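Local coordinates for protein DNA alpha-glucosyltransferase (Enterobacteria phage T4, PDB 1XV5) that is a phage-encoded DNA glucosyltransferase of the GT-B fold, built from two Rossmann-like domains and modelled with uridine-5'-diphosphate, at residues Lys64-Ala69 / Tyr97-Asp102; Ile4-Ala9 / Leu22-Trp27. All coordinates share one frame; numbering follows the deposited sequence.

Contact 1. Residues Lys64-Ala69 / Tyr97-Asp102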
loop_
_atom_site.group_PDB
_atom_site.type_symbol
_atom_site.label_atom_id
_atom_site.label_comp_id
_atom_site.label_asym_id
_atom_site.label_seq_id
_atom_site.Cartn_x
_atom_site.Cartn_y
_atom_site.Cartn_z
ATOM N N LYS A 64 -10.978 9.805 25.021
ATOM C CA LYS A 64 -10.751 10.724 26.132
ATOM C C LYS A 64 -10.391 12.158 25.758
ATOM O O LYS A 64 -10.310 13.026 26.628
ATOM C CB LYS A 64 -9.659 10.157 27.038
ATOM C CG LYS A 64 -9.928 8.733 27.488
ATOM C CD LYS A 64 -8.814 8.218 28.371
ATOM C CE LYS A 64 -9.095 6.806 28.854
ATOM N NZ LYS A 64 -8.020 6.313 29.758
ATOM N N GLU A 65 -10.177 12.409 24.472
ATOM C CA GLU A 65 -9.821 13.749 24.022
ATOM C C GLU A 65 -10.724 14.233 22.896
ATOM O O GLU A 65 -10.250 14.778 21.899
ATOM C CB GLU A 65 -8.359 13.773 23.571
ATOM C CG GLU A 65 -7.361 13.696 24.717
ATOM C CD GLU A 65 -5.927 13.531 24.243
ATOM O OE1 GLU A 65 -5.003 13.819 25.035
ATOM O OE2 GLU A 65 -5.721 13.102 23.088
ATOM N N TYR A 66 -12.028 14.039 23.062
ATOM C CA TYR A 66 -12.990 14.455 22.049
ATOM C C TYR A 66 -12.846 15.925 21.669
ATOM O O TYR A 66 -12.840 16.270 20.486
ATOM C CB TYR A 66 -14.421 14.187 22.527
ATOM C CG TYR A 66 -15.468 14.769 21.604
ATOM C CD1 TYR A 66 -16.013 16.032 21.842
ATOM C CD2 TYR A 66 -15.865 14.087 20.454
ATOM C CE1 TYR A 66 -16.925 16.601 20.956
ATOM C CE2 TYR A 66 -16.773 14.647 19.561
ATOM C CZ TYR A 66 -17.298 15.904 19.817
ATOM O OH TYR A 66 -18.190 16.459 18.932
ATOM N N ASP A 67 -12.739 16.790 22.672
ATOM C CA ASP A 67 -12.601 18.221 22.428
ATOM C C ASP A 67 -11.398 18.515 21.543
ATOM O O ASP A 67 -11.492 19.282 20.585
ATOM C CB ASP A 67 -12.465 18.967 23.757
ATOM C CG ASP A 67 -13.772 19.034 24.521
ATOM O OD1 ASP A 67 -14.441 17.990 24.658
ATOM O OD2 ASP A 67 -14.129 20.135 24.990
ATOM N N LYS A 68 -10.268 17.905 21.875
ATOM C CA LYS A 68 -9.047 18.098 21.106
ATOM C C LYS A 68 -9.276 17.634 19.670
ATOM O O LYS A 68 -8.951 18.345 18.717
ATOM C CB LYS A 68 -7.902 17.303 21.744
ATOM C CG LYS A 68 -6.579 17.379 20.998
ATOM C CD LYS A 68 -5.513 16.535 21.689
ATOM C CE LYS A 68 -4.233 16.468 20.871
ATOM N NZ LYS A 68 -3.648 17.814 20.624
ATOM N N ALA A 69 -9.852 16.445 19.524
ATOM C CA ALA A 69 -10.124 15.874 18.209
ATOM C C ALA A 69 -11.038 16.764 17.371
ATOM O O ALA A 69 -10.766 17.014 16.196
ATOM C CB ALA A 69 -10.740 14.492 18.361
ATOM N N TYR A 97 -16.144 8.982 17.950
ATOM C CA TYR A 97 -15.823 9.125 16.537
ATOM C C TYR A 97 -17.102 9.483 15.792
ATOM O O TYR A 97 -17.105 10.359 14.929
ATOM C CB TYR A 97 -15.230 7.834 15.965
ATOM C CG TYR A 97 -15.071 7.887 14.462
ATOM C CD1 TYR A 97 -15.929 7.177 13.624
ATOM C CD2 TYR A 97 -14.104 8.701 13.873
ATOM C CE1 TYR A 97 -15.832 7.281 12.236
ATOM C CE2 TYR A 97 -14.001 8.815 12.485
ATOM C CZ TYR A 97 -14.870 8.103 11.676
ATOM O OH TYR A 97 -14.795 8.230 10.306
ATOM N N LYS A 98 -18.193 8.808 16.137
ATOM C CA LYS A 98 -19.473 9.081 15.500
ATOM C C LYS A 98 -19.929 10.497 15.837
ATOM O O LYS A 98 -20.526 11.174 15.000
ATOM C CB LYS A 98 -20.530 8.070 15.952
ATOM C CG LYS A 98 -20.271 6.651 15.473
ATOM C CD LYS A 98 -21.434 5.732 15.812
ATOM C CE LYS A 98 -21.195 4.325 15.285
ATOM N NZ LYS A 98 -22.352 3.420 15.543
ATOM N N LYS A 99 -19.645 10.943 17.059
ATOM C CA LYS A 99 -20.027 12.288 17.475
ATOM C C LYS A 99 -19.234 13.299 16.657
ATOM O O LYS A 99 -19.753 14.350 16.271
ATOM C CB LYS A 99 -19.748 12.509 18.966
ATOM C CG LYS A 99 -20.360 13.801 19.490
ATOM C CD LYS A 99 -19.807 14.226 20.841
ATOM C CE LYS A 99 -20.061 13.214 21.932
ATOM N NZ LYS A 99 -19.481 13.703 23.217
ATOM N N LEU A 100 -17.970 12.977 16.399
ATOM C CA LEU A 100 -17.111 13.850 15.607
ATOM C C LEU A 100 -17.725 14.089 14.236
ATOM O O LEU A 100 -17.812 15.227 13.773
ATOM C CB LEU A 100 -15.728 13.224 15.423
ATOM C CG LEU A 100 -14.626 13.566 16.421
ATOM C CD1 LEU A 100 -13.358 12.806 16.044
ATOM C CD2 LEU A 100 -14.366 15.066 16.409
ATOM N N LEU A 101 -18.141 13.006 13.587
ATOM C CA LEU A 101 -18.745 13.086 12.263
ATOM C C LEU A 101 -19.963 14.004 12.264
ATOM O O LEU A 101 -20.116 14.845 11.382
ATOM C CB LEU A 101 -19.155 11.693 11.785
ATOM C CG LEU A 101 -18.025 10.683 11.563
ATOM C CD1 LEU A 101 -18.620 9.341 11.188
ATOM C CD2 LEU A 101 -17.088 11.175 10.470
ATOM N N ASP A 102 -20.826 13.834 13.262
ATOM C CA ASP A 102 -22.036 14.642 13.379
ATOM C C ASP A 102 -21.751 16.111 13.666
ATOM O O ASP A 102 -22.545 16.979 13.304
ATOM C CB ASP A 102 -22.937 14.092 14.491
ATOM C CG ASP A 102 -23.669 12.827 14.086
ATOM O OD1 ASP A 102 -24.366 12.248 14.948
ATOM O OD2 ASP A 102 -23.558 12.415 12.911
#
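Lys-99 is laid across the ring of Tyr-66, and this cation-pi pair is the polar element of the contact. NZ of Lys-99 stands 4.3 Å from the centroid of the Tyr-66 ring and 5° off its normal, so the ammonium sits almost squarely above the ring centre. Two torsions bring this about. Tyr-66 holds CG anti to its own backbone N (chi1 172°), sending the ring across to helix 91-103, while the Lys-99 chain bends at chi3 (-61°) and folds its end back over the face. The aliphatic part of the lysine takes part as well: Lys-99 CG is 3.5 Å from Tyr-66 OH. The closer approach modelled for the next methylene is doubtful and carries no weight here.

Van der Waals packing makes up the rest. At the ring edge, near its plane, Tyr-66 CE2 meets the backbone of Leu-100 at N, 3.8 Å away, and the leucine branch point CG at 4.0 Å. The two methyls of Leu-100 then reach Ala-69, one turn further along: CD1 lies 3.9 Å from Ala-69 CB, and CD2 is 3.9 Å from Ala-69 C. Beyond the pair, Leu-100 also touches Leu-62 and Ala-69 touches Val-60, which ties this inner layer to the edge of the sheet.

The arrangement is that of neighbouring helices in a Rossmann-like domain: helices 66-73 and 91-103 flank strand 78-83 in sequence and pack through Ala-69 and Leu-100 on the sheet side, with the Tyr-66/Lys-99 pair farther out.

Contact 2. Residues Ile4-Ala9 / Leu22-Trp27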
loop_
_atom_site.group_PDB
_atom_site.type_symbol
_atom_site.label_atom_id
_atom_site.label_comp_id
_atom_site.label_asym_id
_atom_site.label_seq_id
_atom_site.Cartn_x
_atom_site.Cartn_y
_atom_site.Cartn_z
ATOM N N ILE A 4 -5.754 21.596 4.957
ATOM C CA ILE A 4 -6.149 20.198 4.851
ATOM C C ILE A 4 -5.866 19.436 6.142
ATOM O O ILE A 4 -4.820 19.621 6.762
ATOM C CB ILE A 4 -5.374 19.487 3.711
ATOM C CG1 ILE A 4 -5.444 20.313 2.423
ATOM C CG2 ILE A 4 -5.952 18.097 3.479
ATOM C CD1 ILE A 4 -6.841 20.483 1.873
ATOM N N CYS A 5 -6.808 18.595 6.554
ATOM C CA CYS A 5 -6.613 17.770 7.739
ATOM C C CYS A 5 -6.741 16.318 7.312
ATOM O O CYS A 5 -7.804 15.888 6.868
ATOM C CB CYS A 5 -7.651 18.060 8.825
ATOM S SG CYS A 5 -7.469 16.960 10.274
ATOM N N ILE A 6 -5.646 15.575 7.430
ATOM C CA ILE A 6 -5.631 14.163 7.073
ATOM C C ILE A 6 -5.823 13.393 8.373
ATOM O O ILE A 6 -4.998 13.470 9.284
ATOM C CB ILE A 6 -4.301 13.790 6.399
ATOM C CG1 ILE A 6 -4.097 14.683 5.171
ATOM C CG2 ILE A 6 -4.311 12.317 6.000
ATOM C CD1 ILE A 6 -2.753 14.513 4.489
ATOM N N PHE A 7 -6.919 12.647 8.435
ATOM C CA PHE A 7 -7.312 11.914 9.633
ATOM C C PHE A 7 -7.337 10.390 9.489
ATOM O O PHE A 7 -8.041 9.849 8.635
ATOM C CB PHE A 7 -8.704 12.424 10.033
ATOM C CG PHE A 7 -9.207 11.928 11.362
ATOM C CD1 PHE A 7 -10.577 11.926 11.623
ATOM C CD2 PHE A 7 -8.335 11.523 12.366
ATOM C CE1 PHE A 7 -11.075 11.528 12.863
ATOM C CE2 PHE A 7 -8.823 11.123 13.612
ATOM C CZ PHE A 7 -10.197 11.128 13.859
ATOM N N MET A 8 -6.559 9.707 10.327
ATOM C CA MET A 8 -6.530 8.245 10.350
ATOM C C MET A 8 -7.183 7.818 11.665
ATOM O O MET A 8 -6.501 7.619 12.673
ATOM C CB MET A 8 -5.093 7.716 10.287
ATOM C CG MET A 8 -4.502 7.680 8.885
ATOM S SD MET A 8 -2.806 7.040 8.856
ATOM C CE MET A 8 -1.920 8.493 9.349
ATOM N N ALA A 9 -8.507 7.686 11.647
ATOM C CA ALA A 9 -9.269 7.315 12.838
ATOM C C ALA A 9 -9.044 5.886 13.321
ATOM O O ALA A 9 -9.479 5.524 14.414
ATOM C CB ALA A 9 -10.756 7.555 12.599
ATOM N N LEU A 22 1.007 9.943 4.409
ATOM C CA LEU A 22 2.235 10.728 4.433
ATOM C C LEU A 22 2.551 11.303 3.055
ATOM O O LEU A 22 2.982 12.451 2.937
ATOM C CB LEU A 22 3.399 9.871 4.938
ATOM C CG LEU A 22 3.234 9.345 6.372
ATOM C CD1 LEU A 22 4.439 8.500 6.762
ATOM C CD2 LEU A 22 3.079 10.517 7.333
ATOM N N GLU A 23 2.335 10.506 2.012
ATOM C CA GLU A 23 2.584 10.960 0.647
ATOM C C GLU A 23 1.567 12.041 0.291
ATOM O O GLU A 23 1.878 12.987 -0.433
ATOM C CB GLU A 23 2.470 9.784 -0.331
ATOM C CG GLU A 23 3.587 8.768 -0.183
ATOM C CD GLU A 23 4.915 9.275 -0.721
ATOM O OE1 GLU A 23 5.963 8.717 -0.339
ATOM O OE2 GLU A 23 4.914 10.222 -1.535
ATOM N N GLN A 24 0.350 11.886 0.806
ATOM C CA GLN A 24 -0.724 12.844 0.574
ATOM C C GLN A 24 -0.334 14.174 1.214
ATOM O O GLN A 24 -0.466 15.232 0.604
ATOM C CB GLN A 24 -2.023 12.323 1.190
ATOM C CG GLN A 24 -3.275 13.113 0.842
ATOM C CD GLN A 24 -4.535 12.348 1.203
ATOM O OE1 GLN A 24 -5.486 12.283 0.422
ATOM N NE2 GLN A 24 -4.547 11.764 2.392
ATOM N N ARG A 25 0.148 14.110 2.451
ATOM C CA ARG A 25 0.571 15.315 3.151
ATOM C C ARG A 25 1.671 15.999 2.344
ATOM O O ARG A 25 1.617 17.204 2.106
ATOM C CB ARG A 25 1.089 14.961 4.550
ATOM C CG ARG A 25 1.845 16.083 5.248
ATOM C CD ARG A 25 2.189 15.699 6.684
ATOM N NE ARG A 25 2.990 16.718 7.360
ATOM C CZ ARG A 25 4.296 16.888 7.175
ATOM N NH1 ARG A 25 4.941 17.845 7.830
ATOM N NH2 ARG A 25 4.963 16.093 6.349
ATOM N N ASP A 26 2.660 15.224 1.909
ATOM C CA ASP A 26 3.769 15.780 1.137
ATOM C C ASP A 26 3.307 16.494 -0.128
ATOM O O ASP A 26 3.805 17.570 -0.457
ATOM C CB ASP A 26 4.772 14.687 0.745
ATOM C CG ASP A 26 5.589 14.182 1.919
ATOM O OD1 ASP A 26 5.680 14.888 2.947
ATOM O OD2 ASP A 26 6.161 13.079 1.806
ATOM N N TRP A 27 2.362 15.895 -0.845
ATOM C CA TRP A 27 1.875 16.506 -2.076
ATOM C C TRP A 27 1.180 17.837 -1.790
ATOM O O TRP A 27 1.449 18.832 -2.456
ATOM C CB TRP A 27 0.908 15.568 -2.806
ATOM C CG TRP A 27 0.446 16.128 -4.125
ATOM C CD1 TRP A 27 1.082 16.025 -5.332
ATOM C CD2 TRP A 27 -0.714 16.936 -4.351
ATOM N NE1 TRP A 27 0.389 16.725 -6.295
ATOM C CE2 TRP A 27 -0.718 17.292 -5.718
ATOM C CE3 TRP A 27 -1.751 17.398 -3.528
ATOM C CZ2 TRP A 27 -1.719 18.088 -6.283
ATOM C CZ3 TRP A 27 -2.748 18.192 -4.092
ATOM C CH2 TRP A 27 -2.723 18.527 -5.455
#
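Ile-6 and Arg-25 mark the closest approach of the two backbones, their CA atoms 7.4 Å apart, where strand 3-8 passes beneath helix 17-30. The helix runs back roughly against the strand direction, as expected when a strand is followed by the helix that returns over it. The strand is held in the parallel sheet by backbone hydrogen bonds on both flanks: Ile-4 and Ile-6 pair with Thr-36 on one neighbour, Cys-5 with Ile-78 and Ile-80 on the other. On the helix, Asp-26 N bonds to Leu-22 O and Trp-27 N to Glu-23 O, regular turns that direct Gln-24 at the strand and bring the backbone and CB of Arg-25 against it.

Ile-6 carries the contact from the strand side. With CG1 beside the backbone N and chi2 at 174°, its longer branch is stretched out and drives CD1 against the helix backbone: CD1 lies 3.6 Å from Arg-25 N and 3.7 Å from Arg-25 CA. The same methyl also touches Arg-25 CB at 3.9 Å and Gln-24 CG at 3.9 Å. The Gln-24 side chain, extended beyond CG, runs at a slant to Ile-6 and also touches Asn-82 of strand 78-83. Val-35, Leu-37 and Ser-21 also border Ile-6.

Arg-25 touches the strand with its root alone. Its chain extends away to a cation-pi contact with Phe-56, and NH2 makes a long salt bridge to Asp-26 OD1 at 3.7 Å.

The chemistry is thus one of dispersion and shape. A methyl pressed on helix backbone gives a buried joint without directional bonds, while the charged end of Arg-25 is probably eased by Phe-56 and, weakly, by Asp-26, away from the strand.

Contacts 1 and 2, their centres 18 Å apart, lie on opposite faces of one parallel sheet. Consecutive residues of strand 3-8 show this: Ile-6 points to helix 17-30 in contact 2, whereas Phe-7 meets contact 1, its CE1 lying 4.1 Å from Leu-100 CD1 and 4.0 Å from Tyr-97 CE2. At the strand end, Tyr-97 CE2 also packs 3.5 Å from Ala-9 CB. Contact 2 is the more central, 15 Å from the chain centre against 28 Å for contact 1. Its Gln-24 side chain is about 13 Å from uridine-5'-diphosphate, too far for direct contact with the ligand.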